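Local coordinates for putative thioesterase (Syntrophus aciditrophicus SB, PDB 3HDU), which probably hydrolyses thioesters as a hotdog-fold enzyme, although its natural substrate is not established, at residues S38-V42 / T122-V126; M48-L52 / L115-F119; A69-A74 / I135-L139; G81-K85 / T128-A133; H107-R112 / E145-S151. All coordinates share one frame; numbering follows the deposited sequence. Where two conformers were deposited one is given.

Contact 1. Residues S38-V42 / T122-V126; sequences SPEQV and TGYNV
Gln-41 and Tyr-124 face each other as an antiparallel non-hydrogen-bonded pair, and their side chains run side by side from the same face of the sheet. At the root of the glutamine, CB passes 4.0 Å from the carbonyl O of Gly-123. CG, set anti to the backbone N (chi1 -179°), touches that oxygen again and also the methyl CG2 of Thr-122. Because the chain stays extended, the amide carbon CD is carried to 3.6 Å from CE1 of Tyr-124, its plane turned 51° from that of the ring. At the tip both branches stay beside CE1, and NE2 in addition reaches CG2 of Thr-122 at 3.4 Å. This is the start of strand 41-48, which joins strand 118-128 in the curved antiparallel sheet of the hotdog fold. Val-42 and Gly-123 form the next, hydrogen-bonded pair, with Val-42 N to Gly-123 O and Gly-123 N to Val-42 O both at 2.9 Å. Val-42 points to the other face, where it meets Thr-73, Ala-77 and Met-80 of helix 58-85; a beta carbon at Gly-123 would sit tightly against Val-42 CG2. Toward the turn, Asn-125 N bonds to Glu-40 O at 3.1 Å. Within the turn, Ser-38 OG donates to Gln-41 O at 2.8 Å, in the carbonyl plane and on a lone pair.

Contact 2. Residues M48-L52 / L115-F119; sequences MRDEL and LGREF
Arg-117 lays its guanidinium across the backbone carbonyl of Met-48, a selenomethionine, whose O rests over the centre of the group, 3.0 Å above its plane. The approach suits attraction between a positive group and a carbonyl dipole, although the angles from NE and NH1 are poor for hydrogen bonds. This is the close-packed half of the contact. Alongside this, Met-48 N donates to Arg-117 O at 2.8 Å in a nearly straight bond (173°), and CG of Met-48 meets the edge of the Phe-119 ring at CE2, 4.0 Å away. The arginine can span this distance because CG stands anti to the backbone N (chi1 -167°) and the chain runs extended as far as NE. The outer half is looser. Glu-51 crosses Arg-117 at about a right angle, and its OE1 makes a long salt bridge of 3.6 Å to NH1 near the guanidinium plane; the bond from NH1 to Arg-49 O, 3.5 Å, is weak. Together the two halves tie the loop leaving strand 41-48 to the approach to strand 118-128. Inward, Met-48 touches Tyr-62, and Phe-119 meets Phe-46 of the adjacent strand and packs on Val-65 and Ala-69 of helix 58-85.

Contact 3. Residues A69-A74 / I135-L139; sequences AIDMTA and IRTEL
Thr-137, Ile-70 and Leu-139 carry most of the buried surface where helix 58-85 lies against strand 132-141. It is the defining arrangement of the hotdog fold: a long helix, the sausage, wrapped by a curved antiparallel sheet, the bun. The short segments run at 133° to each other, with their axes 8.9 Å apart. Thr-137 holds OG1 between its backbone N and carbonyl carbon (chi1 59°), and this turns the oxygen toward the helix, where CG2 of Ile-70 comes within 3.1 Å of it, a tight approach. The hydroxyl's polar partner is on the next strand, in a weak hydrogen bond with Gly-150 O. The other branch of Ile-70 passes CG1 to CD1 of Leu-139 at 3.9 Å, and the same leucine methyl also touches CB of Ala-69 at 4.0 Å. If Ile-70 were an alanine, both branches would be missing, and the gap opened between helix and strand would probably leave Leu-139 CD1 with Ala-69 as its main support from this segment. One helical turn on, small Ala-74 lets Ile-135 come close: CG2 of Ile-135 is 4.0 Å from Ala-74 CB, and CD1 lies 3.6 Å from Ala-74 O. No hydrogen bond joins the two segments; packing, mostly of side chains, couples them. Inside the helix, Ala-69 O is gripped twice by one residue, Thr-73 N at 2.9 Å and Thr-73 OG1 at 2.8 Å arriving from opposite faces of the carbonyl plane.

Contact 4. Residues G81-K85 / T128-A133; sequences GFQEK and TGNKVA
With CG opposite its carbonyl carbon (chi1 -71°), Phe-82 swings its ring off the helix and into the bend formed by residues 128-133; Lys-85 starts the same way, its extended chi2 and chi3 (-170° and 177°) carry CE to the start of the bend, and the turn at chi4 sets only where NZ goes. The bend is the tip of the beta hairpin joining strands 118-128 and 132-141, closed by a bond from Gly-129 N to Val-132 O of 2.8 Å. Several atoms of the Phe-82 ring meet it. CD1 touches the methyl CG2 of Thr-128 at 3.8 Å, CE2 lies 3.6 Å from CB of Ala-133, and between them CZ comes to 3.8 Å from Lys-131 O. CE of Lys-85 reaches Thr-128 O at 3.1 Å and packs against the CG2 methyl as well. Gly-81 matters for what it lacks, since a beta carbon there would clash with OG1 of Thr-128, a hydroxyl hydrogen-bonded to Asn-125 OD1. On the hairpin's other side, Lys-131 N bonds to Glu-138 of a neighbouring subunit. With no hydrogen bond across, the contact rests on apolar packing of the ring on Thr-128 and Ala-133, together with C-H groups of Phe-82 and Lys-85 set against backbone carbonyl oxygens.

Contact 5. Residues H107-R112 / E145-S151; sequences HVEYLR and ELIAVGS
Leu-111 pushes its CD1 methyl against Leu-146, meeting CD2 at 3.5 Å and the backbone O beside it, so that a knob on one strand end fits the shoulder of the other. Beyond it Arg-112 wraps round the start of strand 146-156. Its CG lies 3.7 Å from CG2 of Ile-147, and a bend at chi3 (78°) brings the guanidinium back with one face over CB of Glu-145 and NH1 in a salt bridge to OE2 of Glu-145 at 3.3 Å. Were Arg-112 an alanine, Glu-145 OE2 would probably be left without this charged mate and the flank of Ile-147 uncovered. Ile-147 and Ala-148 together face Leu-139 as a classic beta bulge, and Ile-147 O accepts from Leu-111 N at 2.8 Å. Past the bulge the pairing is regular: His-107 with Ser-151 and Glu-109 with Val-149 are hydrogen-bonded pairs, two bonds each. Small residues make the hollows: Gly-150 faces Val-108, and CB of Ala-148 lies 4.4 Å from CD2 of Tyr-110, while Val-108 CG1 rests over a face of the same ring. That side turns to helix 58-85, where Tyr-110 and Ala-148 touch Ile-66, Val-108 touches Ile-70, and Tyr-110 OH bonds to Gly-63 O. Strand 101-110 is outermost in its own sheet, but residues 107-109 pair antiparallel with a strand of a neighbouring subunit, which extends the sheet into that subunit.

Overall arrangement
The five contacts sample one hotdog domain from its core to its ends. Contact 3 is the hub, its centre about 5 Å from the centre of the chain, and touches contacts 1 and 5 through adjacent strands: Tyr-124 N lies 2.7 Å from Arg-136 O, and Thr-137 N 2.7 Å from Gly-150 O. Phe-119 of contact 2 reaches it by packing on Ala-69. Contacts 2 and 4 mark opposite ends, their centres about 33 Å apart. Contacts 2, 3 and 5 also meet the same neighbouring subunit. Active sites of hotdog thioesterases commonly form between subunits, so these interfaces are plausible surroundings for one here, though the catalytic residues are not established.

Contact 1. Residues S38-V42 / T122-V126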
# COMPACT_ATOMS: atom_id res chain seq x y z
N SER A 38 -17.22 22.04 5.17
CA SER A 38 -18.12 21.35 6.10
C SER A 38 -17.27 20.36 6.91
O SER A 38 -16.15 20.04 6.50
CB SER A 38 -19.27 20.63 5.37
OG SER A 38 -18.82 19.52 4.61
N PRO A 39 -17.79 19.86 8.06
CA PRO A 39 -17.03 18.87 8.85
C PRO A 39 -16.63 17.54 8.15
O PRO A 39 -15.64 16.93 8.56
CB PRO A 39 -17.96 18.57 10.03
CG PRO A 39 -18.86 19.73 10.12
CD PRO A 39 -19.07 20.17 8.72
N GLU A 40 -17.38 17.14 7.11
CA GLU A 40 -17.14 15.88 6.37
C GLU A 40 -16.66 16.06 4.91
O GLU A 40 -16.30 15.07 4.26
CB GLU A 40 -18.39 14.97 6.41
CG GLU A 40 -19.73 15.53 5.86
CD GLU A 40 -20.49 16.49 6.79
OE1 GLU A 40 -20.23 16.51 8.01
OE2 GLU A 40 -21.35 17.24 6.27
N GLN A 41 -16.62 17.31 4.40
CA GLN A 41 -16.19 17.59 3.01
C GLN A 41 -15.77 19.06 2.78
O GLN A 41 -16.41 19.97 3.30
CB GLN A 41 -17.33 17.22 2.05
CG GLN A 41 -17.08 17.43 0.55
CD GLN A 41 -18.26 17.00 -0.32
OE1 GLN A 41 -19.18 16.31 0.14
NE2 GLN A 41 -18.23 17.40 -1.58
N VAL A 42 -14.70 19.25 2.00
CA VAL A 42 -14.22 20.58 1.58
C VAL A 42 -13.97 20.56 0.07
O VAL A 42 -13.84 19.49 -0.53
CB VAL A 42 -12.92 21.03 2.31
CG1 VAL A 42 -13.14 21.05 3.82
CG2 VAL A 42 -11.73 20.13 1.95
N THR A 122 -11.73 18.20 -4.42
CA THR A 122 -12.70 17.96 -3.34
C THR A 122 -12.06 16.97 -2.34
O THR A 122 -11.60 15.92 -2.76
CB THR A 122 -14.01 17.35 -3.89
OG1 THR A 122 -14.59 18.23 -4.86
CG2 THR A 122 -15.02 17.11 -2.77
N GLY A 123 -12.05 17.32 -1.05
CA GLY A 123 -11.50 16.47 0.02
C GLY A 123 -12.61 15.91 0.88
O GLY A 123 -13.43 16.67 1.38
N TYR A 124 -12.66 14.58 1.06
CA TYR A 124 -13.67 13.89 1.88
C TYR A 124 -12.98 13.35 3.14
O TYR A 124 -12.06 12.54 3.03
CB TYR A 124 -14.30 12.72 1.13
CG TYR A 124 -14.91 13.08 -0.20
CD1 TYR A 124 -16.22 13.57 -0.30
CD2 TYR A 124 -14.18 12.90 -1.39
CE1 TYR A 124 -16.79 13.89 -1.54
CE2 TYR A 124 -14.74 13.22 -2.64
CZ TYR A 124 -16.04 13.72 -2.71
OH TYR A 124 -16.57 14.04 -3.93
N ASN A 125 -13.43 13.79 4.32
CA ASN A 125 -12.86 13.34 5.59
C ASN A 125 -13.46 11.95 5.89
O ASN A 125 -14.62 11.85 6.30
CB ASN A 125 -13.13 14.36 6.71
CG ASN A 125 -12.21 14.18 7.93
OD1 ASN A 125 -11.99 13.07 8.42
ND2 ASN A 125 -11.69 15.29 8.44
N VAL A 126 -12.66 10.90 5.65
CA VAL A 126 -13.09 9.50 5.83
C VAL A 126 -13.34 9.20 7.31
O VAL A 126 -14.45 8.78 7.67
CB VAL A 126 -12.05 8.49 5.24
CG1 VAL A 126 -12.49 7.04 5.47
CG2 VAL A 126 -11.86 8.73 3.75

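Contact 2. Residues M48-L52 / L115-F119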
# COMPACT_ATOMS: atom_id res chain seq x y z
N MSE A 48 -3.72 28.13 -12.40
CA MSE A 48 -2.34 28.29 -12.85
C MSE A 48 -2.24 29.66 -13.50
O MSE A 48 -2.83 29.88 -14.55
CB MSE A 48 -1.98 27.24 -13.91
CG MSE A 48 -1.93 25.82 -13.43
SE MSE A 48 -0.30 25.50 -12.48
CE MSE A 48 0.98 25.58 -13.92
N ARG A 49 -1.51 30.59 -12.88
CA ARG A 49 -1.33 31.94 -13.45
C ARG A 49 -0.33 31.91 -14.61
O ARG A 49 -0.49 32.65 -15.58
CB ARG A 49 -0.95 32.96 -12.38
CG ARG A 49 -1.96 32.97 -11.26
CD ARG A 49 -1.86 34.18 -10.40
NE ARG A 49 -2.70 34.02 -9.22
CZ ARG A 49 -4.02 34.23 -9.15
NH1 ARG A 49 -4.75 34.55 -10.22
NH2 ARG A 49 -4.62 34.06 -7.98
N ASP A 50 0.70 31.08 -14.47
CA ASP A 50 1.66 30.80 -15.53
C ASP A 50 1.43 29.31 -15.84
O ASP A 50 1.77 28.44 -15.04
CB ASP A 50 3.10 31.07 -15.06
CG ASP A 50 4.14 30.98 -16.19
OD1 ASP A 50 3.95 30.24 -17.18
OD2 ASP A 50 5.18 31.67 -16.07
N GLU A 51 0.80 29.04 -16.99
CA GLU A 51 0.53 27.66 -17.45
C GLU A 51 1.78 26.85 -17.85
O GLU A 51 1.66 25.63 -18.03
CB GLU A 51 -0.50 27.65 -18.60
CG GLU A 51 -1.96 27.71 -18.17
CD GLU A 51 -2.90 27.83 -19.36
OE1 GLU A 51 -3.02 28.94 -19.93
OE2 GLU A 51 -3.55 26.82 -19.71
N LEU A 52 2.93 27.51 -18.02
CA LEU A 52 4.22 26.88 -18.33
C LEU A 52 4.26 26.26 -19.74
O LEU A 52 4.85 25.19 -19.93
CB LEU A 52 4.63 25.86 -17.24
CG LEU A 52 4.55 26.27 -15.77
CD1 LEU A 52 4.83 25.09 -14.84
CD2 LEU A 52 5.50 27.42 -15.47
N LEU A 115 -2.27 19.44 -17.29
CA LEU A 115 -2.17 20.36 -18.45
C LEU A 115 -3.35 21.33 -18.71
O LEU A 115 -3.68 21.62 -19.87
CB LEU A 115 -1.84 19.55 -19.71
N GLY A 116 -3.97 21.82 -17.63
CA GLY A 116 -5.10 22.75 -17.67
C GLY A 116 -4.81 23.94 -16.77
O GLY A 116 -4.00 23.84 -15.85
N ARG A 117 -5.48 25.06 -17.03
CA ARG A 117 -5.27 26.28 -16.24
C ARG A 117 -5.94 26.19 -14.86
O ARG A 117 -5.28 26.37 -13.84
CB ARG A 117 -5.76 27.53 -16.97
CG ARG A 117 -5.25 28.80 -16.32
CD ARG A 117 -5.78 30.00 -16.97
NE ARG A 117 -5.35 31.22 -16.29
CZ ARG A 117 -4.18 31.86 -16.45
NH1 ARG A 117 -3.23 31.40 -17.28
NH2 ARG A 117 -3.94 32.97 -15.75
N GLU A 118 -7.25 25.96 -14.87
CA GLU A 118 -8.06 25.87 -13.65
C GLU A 118 -8.41 24.41 -13.36
O GLU A 118 -8.86 23.69 -14.25
CB GLU A 118 -9.33 26.73 -13.76
CG GLU A 118 -9.04 28.23 -13.86
CD GLU A 118 -10.29 29.11 -13.95
OE1 GLU A 118 -11.30 28.83 -13.25
OE2 GLU A 118 -10.27 30.10 -14.71
N PHE A 119 -8.18 24.00 -12.11
CA PHE A 119 -8.53 22.65 -11.63
C PHE A 119 -9.15 22.75 -10.22
O PHE A 119 -8.81 23.65 -9.45
CB PHE A 119 -7.34 21.68 -11.69
CG PHE A 119 -6.11 22.16 -11.02
CD1 PHE A 119 -5.87 21.87 -9.67
CD2 PHE A 119 -5.15 22.88 -11.73
CE1 PHE A 119 -4.70 22.30 -9.03
CE2 PHE A 119 -3.97 23.33 -11.10
CZ PHE A 119 -3.75 23.04 -9.75

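Contact 3. Residues A69-A74 / I135-L139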
# COMPACT_ATOMS: atom_id res chain seq x y z
N ALA A 69 -1.72 20.81 -4.28
CA ALA A 69 -3.17 21.10 -4.24
C ALA A 69 -3.95 20.05 -3.43
O ALA A 69 -4.82 20.41 -2.64
CB ALA A 69 -3.74 21.19 -5.65
N ILE A 70 -3.63 18.77 -3.65
CA ILE A 70 -4.23 17.65 -2.91
C ILE A 70 -3.89 17.74 -1.41
O ILE A 70 -4.77 17.57 -0.56
CB ILE A 70 -3.82 16.26 -3.52
CG1 ILE A 70 -4.54 16.07 -4.87
CG2 ILE A 70 -4.16 15.10 -2.59
CD1 ILE A 70 -4.13 14.83 -5.64
N ASP A 71 -2.62 18.02 -1.11
CA ASP A 71 -2.14 18.18 0.27
C ASP A 71 -2.81 19.35 0.99
O ASP A 71 -3.13 19.25 2.18
CB ASP A 71 -0.61 18.36 0.29
CG ASP A 71 -0.01 18.29 1.70
OD1 ASP A 71 -0.47 17.46 2.51
OD2 ASP A 71 0.93 19.06 1.99
N MSE A 72 -3.00 20.47 0.28
CA MSE A 72 -3.67 21.66 0.82
C MSE A 72 -5.16 21.40 1.07
O MSE A 72 -5.68 21.81 2.11
CB MSE A 72 -3.50 22.87 -0.11
CG MSE A 72 -2.08 23.43 -0.16
SE MSE A 72 -1.49 24.19 1.52
CE MSE A 72 -2.81 25.58 1.72
N THR A 73 -5.83 20.76 0.10
CA THR A 73 -7.25 20.39 0.22
C THR A 73 -7.44 19.45 1.40
O THR A 73 -8.37 19.65 2.21
CB THR A 73 -7.79 19.74 -1.09
OG1 THR A 73 -7.60 20.63 -2.19
CG2 THR A 73 -9.28 19.41 -0.97
N ALA A 74 -6.56 18.45 1.51
CA ALA A 74 -6.58 17.49 2.62
C ALA A 74 -6.35 18.17 3.98
O ALA A 74 -7.01 17.83 4.97
CB ALA A 74 -5.54 16.39 2.40
N ILE A 135 -7.96 11.61 4.95
CA ILE A 135 -8.74 12.29 3.91
C ILE A 135 -8.55 11.61 2.55
O ILE A 135 -7.42 11.25 2.19
CB ILE A 135 -8.34 13.79 3.77
CG1 ILE A 135 -8.63 14.57 5.06
CG2 ILE A 135 -9.08 14.47 2.62
CD1 ILE A 135 -7.57 14.43 6.12
N ARG A 136 -9.66 11.44 1.82
CA ARG A 136 -9.66 10.93 0.45
C ARG A 136 -9.97 12.15 -0.43
O ARG A 136 -10.91 12.89 -0.13
CB ARG A 136 -10.70 9.82 0.27
N THR A 137 -9.18 12.36 -1.48
CA THR A 137 -9.38 13.50 -2.40
C THR A 137 -9.56 13.09 -3.86
O THR A 137 -9.09 12.04 -4.28
CB THR A 137 -8.21 14.50 -2.33
OG1 THR A 137 -6.98 13.84 -2.66
CG2 THR A 137 -8.10 15.10 -0.95
N GLU A 138 -10.25 13.95 -4.61
CA GLU A 138 -10.45 13.79 -6.05
C GLU A 138 -10.12 15.13 -6.68
O GLU A 138 -10.71 16.13 -6.30
CB GLU A 138 -11.90 13.42 -6.38
CG GLU A 138 -12.39 12.12 -5.78
CD GLU A 138 -13.84 11.82 -6.14
OE1 GLU A 138 -14.41 12.48 -7.03
OE2 GLU A 138 -14.42 10.89 -5.54
N LEU A 139 -9.18 15.14 -7.63
CA LEU A 139 -8.78 16.35 -8.33
C LEU A 139 -9.22 16.24 -9.79
O LEU A 139 -8.90 15.25 -10.46
CB LEU A 139 -7.28 16.57 -8.20
CG LEU A 139 -6.76 17.94 -8.66
CD1 LEU A 139 -5.55 18.40 -7.85
CD2 LEU A 139 -6.45 17.95 -10.14

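Contact 4. Residues G81-K85 / T128-A133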
# COMPACT_ATOMS: atom_id res chain seq x y z
N GLY A 81 -12.51 18.53 10.34
CA GLY A 81 -12.79 17.33 11.13
C GLY A 81 -12.42 17.55 12.59
O GLY A 81 -13.24 17.31 13.47
N PHE A 82 -11.19 18.03 12.83
CA PHE A 82 -10.70 18.27 14.20
C PHE A 82 -11.45 19.36 14.97
O PHE A 82 -11.71 19.19 16.17
CB PHE A 82 -9.19 18.60 14.23
CG PHE A 82 -8.29 17.43 13.91
CD1 PHE A 82 -8.28 16.30 14.73
CD2 PHE A 82 -7.40 17.48 12.83
CE1 PHE A 82 -7.42 15.22 14.46
CE2 PHE A 82 -6.53 16.41 12.55
CZ PHE A 82 -6.54 15.27 13.37
N GLN A 83 -11.80 20.46 14.31
CA GLN A 83 -12.54 21.57 14.96
C GLN A 83 -13.95 21.17 15.40
O GLN A 83 -14.46 21.71 16.39
CB GLN A 83 -12.53 22.85 14.09
CG GLN A 83 -13.37 22.81 12.81
CD GLN A 83 -14.87 23.06 12.99
OE1 GLN A 83 -15.69 22.44 12.31
NE2 GLN A 83 -15.23 23.96 13.91
N GLU A 84 -14.58 20.23 14.68
CA GLU A 84 -15.89 19.66 15.03
C GLU A 84 -15.81 18.97 16.42
O GLU A 84 -16.74 19.11 17.22
CB GLU A 84 -16.35 18.66 13.95
CG GLU A 84 -17.73 17.99 14.11
CD GLU A 84 -18.91 18.88 13.74
OE1 GLU A 84 -18.90 20.10 14.02
OE2 GLU A 84 -19.89 18.33 13.17
N LYS A 85 -14.71 18.26 16.68
CA LYS A 85 -14.47 17.60 17.98
C LYS A 85 -14.20 18.58 19.13
O LYS A 85 -14.36 18.20 20.30
CB LYS A 85 -13.33 16.59 17.90
CG LYS A 85 -13.63 15.42 16.99
CD LYS A 85 -12.57 14.33 17.14
CE LYS A 85 -12.90 13.11 16.30
NZ LYS A 85 -14.21 12.49 16.66
N THR A 128 -11.93 10.75 11.42
CA THR A 128 -11.13 11.64 12.26
C THR A 128 -11.04 10.94 13.62
O THR A 128 -12.04 10.85 14.33
CB THR A 128 -11.74 13.06 12.41
OG1 THR A 128 -11.87 13.66 11.11
CG2 THR A 128 -10.86 13.96 13.27
N GLY A 129 -9.85 10.41 13.93
CA GLY A 129 -9.59 9.76 15.21
C GLY A 129 -9.24 10.82 16.24
O GLY A 129 -9.62 11.99 16.12
N ASN A 130 -8.49 10.42 17.26
CA ASN A 130 -8.06 11.34 18.32
C ASN A 130 -6.97 12.28 17.77
O ASN A 130 -7.12 13.51 17.82
CB ASN A 130 -7.56 10.56 19.55
CG ASN A 130 -7.19 11.45 20.72
OD1 ASN A 130 -7.74 12.54 20.90
ND2 ASN A 130 -6.26 10.97 21.55
N LYS A 131 -5.91 11.69 17.22
CA LYS A 131 -4.75 12.41 16.68
C LYS A 131 -4.55 12.34 15.17
O LYS A 131 -3.73 13.10 14.66
CB LYS A 131 -3.49 11.90 17.39
CG LYS A 131 -3.40 12.23 18.88
CD LYS A 131 -3.17 13.72 19.12
CE LYS A 131 -3.05 14.06 20.59
NZ LYS A 131 -2.72 15.50 20.76
N VAL A 132 -5.28 11.47 14.45
CA VAL A 132 -5.10 11.27 13.00
C VAL A 132 -6.39 11.53 12.22
O VAL A 132 -7.46 11.09 12.63
CB VAL A 132 -4.63 9.82 12.69
CG1 VAL A 132 -4.39 9.62 11.19
CG2 VAL A 132 -3.36 9.50 13.47
N ALA A 133 -6.27 12.26 11.10
CA ALA A 133 -7.37 12.57 10.18
C ALA A 133 -7.00 12.00 8.82
O ALA A 133 -5.99 12.42 8.24
CB ALA A 133 -7.58 14.06 10.08

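Contact 5. Residues H107-R112 / E145-S151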
# COMPACT_ATOMS: atom_id res chain seq x y z
N HIS A 107 -0.32 10.00 -0.52
CA HIS A 107 -0.37 9.03 -1.61
C HIS A 107 -1.23 9.65 -2.71
O HIS A 107 -2.39 9.96 -2.46
CB HIS A 107 -1.00 7.72 -1.12
CG HIS A 107 -0.12 6.90 -0.23
ND1 HIS A 107 -0.10 5.53 -0.28
CD2 HIS A 107 0.79 7.25 0.71
CE1 HIS A 107 0.76 5.06 0.60
NE2 HIS A 107 1.32 6.09 1.22
N VAL A 108 -0.65 9.85 -3.89
CA VAL A 108 -1.34 10.44 -5.04
C VAL A 108 -1.17 9.56 -6.28
O VAL A 108 -0.03 9.25 -6.64
CB VAL A 108 -0.80 11.87 -5.35
CG1 VAL A 108 -1.49 12.48 -6.59
CG2 VAL A 108 -0.99 12.79 -4.15
N GLU A 109 -2.30 9.17 -6.90
CA GLU A 109 -2.34 8.37 -8.12
C GLU A 109 -2.86 9.28 -9.25
O GLU A 109 -3.93 9.88 -9.12
CB GLU A 109 -3.26 7.15 -7.92
CG GLU A 109 -3.07 6.40 -6.58
CD GLU A 109 -1.64 5.96 -6.31
OE1 GLU A 109 -0.95 5.54 -7.26
OE2 GLU A 109 -1.21 6.01 -5.14
N TYR A 110 -2.09 9.39 -10.34
CA TYR A 110 -2.41 10.25 -11.48
C TYR A 110 -2.97 9.45 -12.66
O TYR A 110 -2.31 8.53 -13.14
CB TYR A 110 -1.13 10.97 -11.95
CG TYR A 110 -0.42 11.83 -10.91
CD1 TYR A 110 0.32 11.25 -9.87
CD2 TYR A 110 -0.44 13.23 -11.00
CE1 TYR A 110 1.00 12.05 -8.92
CE2 TYR A 110 0.24 14.03 -10.08
CZ TYR A 110 0.95 13.43 -9.03
OH TYR A 110 1.62 14.20 -8.11
N LEU A 111 -4.16 9.82 -13.12
CA LEU A 111 -4.83 9.18 -14.28
C LEU A 111 -4.36 9.74 -15.62
O LEU A 111 -4.36 9.02 -16.62
CB LEU A 111 -6.35 9.31 -14.18
CG LEU A 111 -7.02 8.50 -13.09
CD1 LEU A 111 -8.50 8.84 -13.00
CD2 LEU A 111 -6.83 7.00 -13.34
N ARG A 112 -4.02 11.03 -15.64
CA ARG A 112 -3.50 11.70 -16.83
C ARG A 112 -2.76 12.97 -16.36
O ARG A 112 -2.96 13.39 -15.22
CB ARG A 112 -4.64 12.02 -17.81
CG ARG A 112 -5.45 13.29 -17.52
CD ARG A 112 -6.74 13.34 -18.32
NE ARG A 112 -7.78 12.47 -17.77
CZ ARG A 112 -8.99 12.27 -18.30
NH1 ARG A 112 -9.36 12.86 -19.45
NH2 ARG A 112 -9.85 11.45 -17.68
N GLU A 145 -13.12 16.38 -15.60
CA GLU A 145 -12.48 15.08 -15.86
C GLU A 145 -11.55 14.75 -14.70
O GLU A 145 -10.75 15.59 -14.33
CB GLU A 145 -11.65 15.12 -17.14
CG GLU A 145 -12.45 15.34 -18.40
CD GLU A 145 -11.58 15.34 -19.65
OE1 GLU A 145 -10.59 16.10 -19.69
OE2 GLU A 145 -11.89 14.58 -20.59
N LEU A 146 -11.64 13.53 -14.16
CA LEU A 146 -10.80 13.08 -13.05
C LEU A 146 -9.36 12.89 -13.52
O LEU A 146 -9.10 12.00 -14.32
CB LEU A 146 -11.33 11.77 -12.44
CG LEU A 146 -10.62 11.24 -11.18
CD1 LEU A 146 -10.90 12.16 -9.99
CD2 LEU A 146 -11.07 9.83 -10.87
N ILE A 147 -8.44 13.73 -13.03
CA ILE A 147 -7.00 13.65 -13.41
C ILE A 147 -6.11 13.02 -12.32
O ILE A 147 -5.06 12.46 -12.66
CB ILE A 147 -6.44 15.01 -13.94
CG1 ILE A 147 -6.35 16.07 -12.86
CG2 ILE A 147 -7.28 15.50 -15.14
CD1 ILE A 147 -5.98 17.44 -13.40
N ALA A 148 -6.52 13.11 -11.05
CA ALA A 148 -5.77 12.49 -9.95
C ALA A 148 -6.65 12.23 -8.72
O ALA A 148 -7.65 12.90 -8.51
CB ALA A 148 -4.56 13.34 -9.56
N VAL A 149 -6.27 11.20 -7.94
CA VAL A 149 -6.95 10.85 -6.68
C VAL A 149 -5.88 10.77 -5.61
O VAL A 149 -4.74 10.37 -5.90
CB VAL A 149 -7.77 9.52 -6.76
CG1 VAL A 149 -8.80 9.60 -7.87
CG2 VAL A 149 -6.87 8.30 -6.94
N GLY A 150 -6.22 11.15 -4.38
CA GLY A 150 -5.27 11.15 -3.28
C GLY A 150 -5.80 10.61 -1.96
O GLY A 150 -7.00 10.70 -1.70
N SER A 151 -4.91 10.00 -1.18
CA SER A 151 -5.16 9.55 0.19
C SER A 151 -4.12 10.30 1.01
O SER A 151 -2.91 10.15 0.76
CB SER A 151 -4.98 8.05 0.36
OG SER A 151 -5.91 7.34 -0.45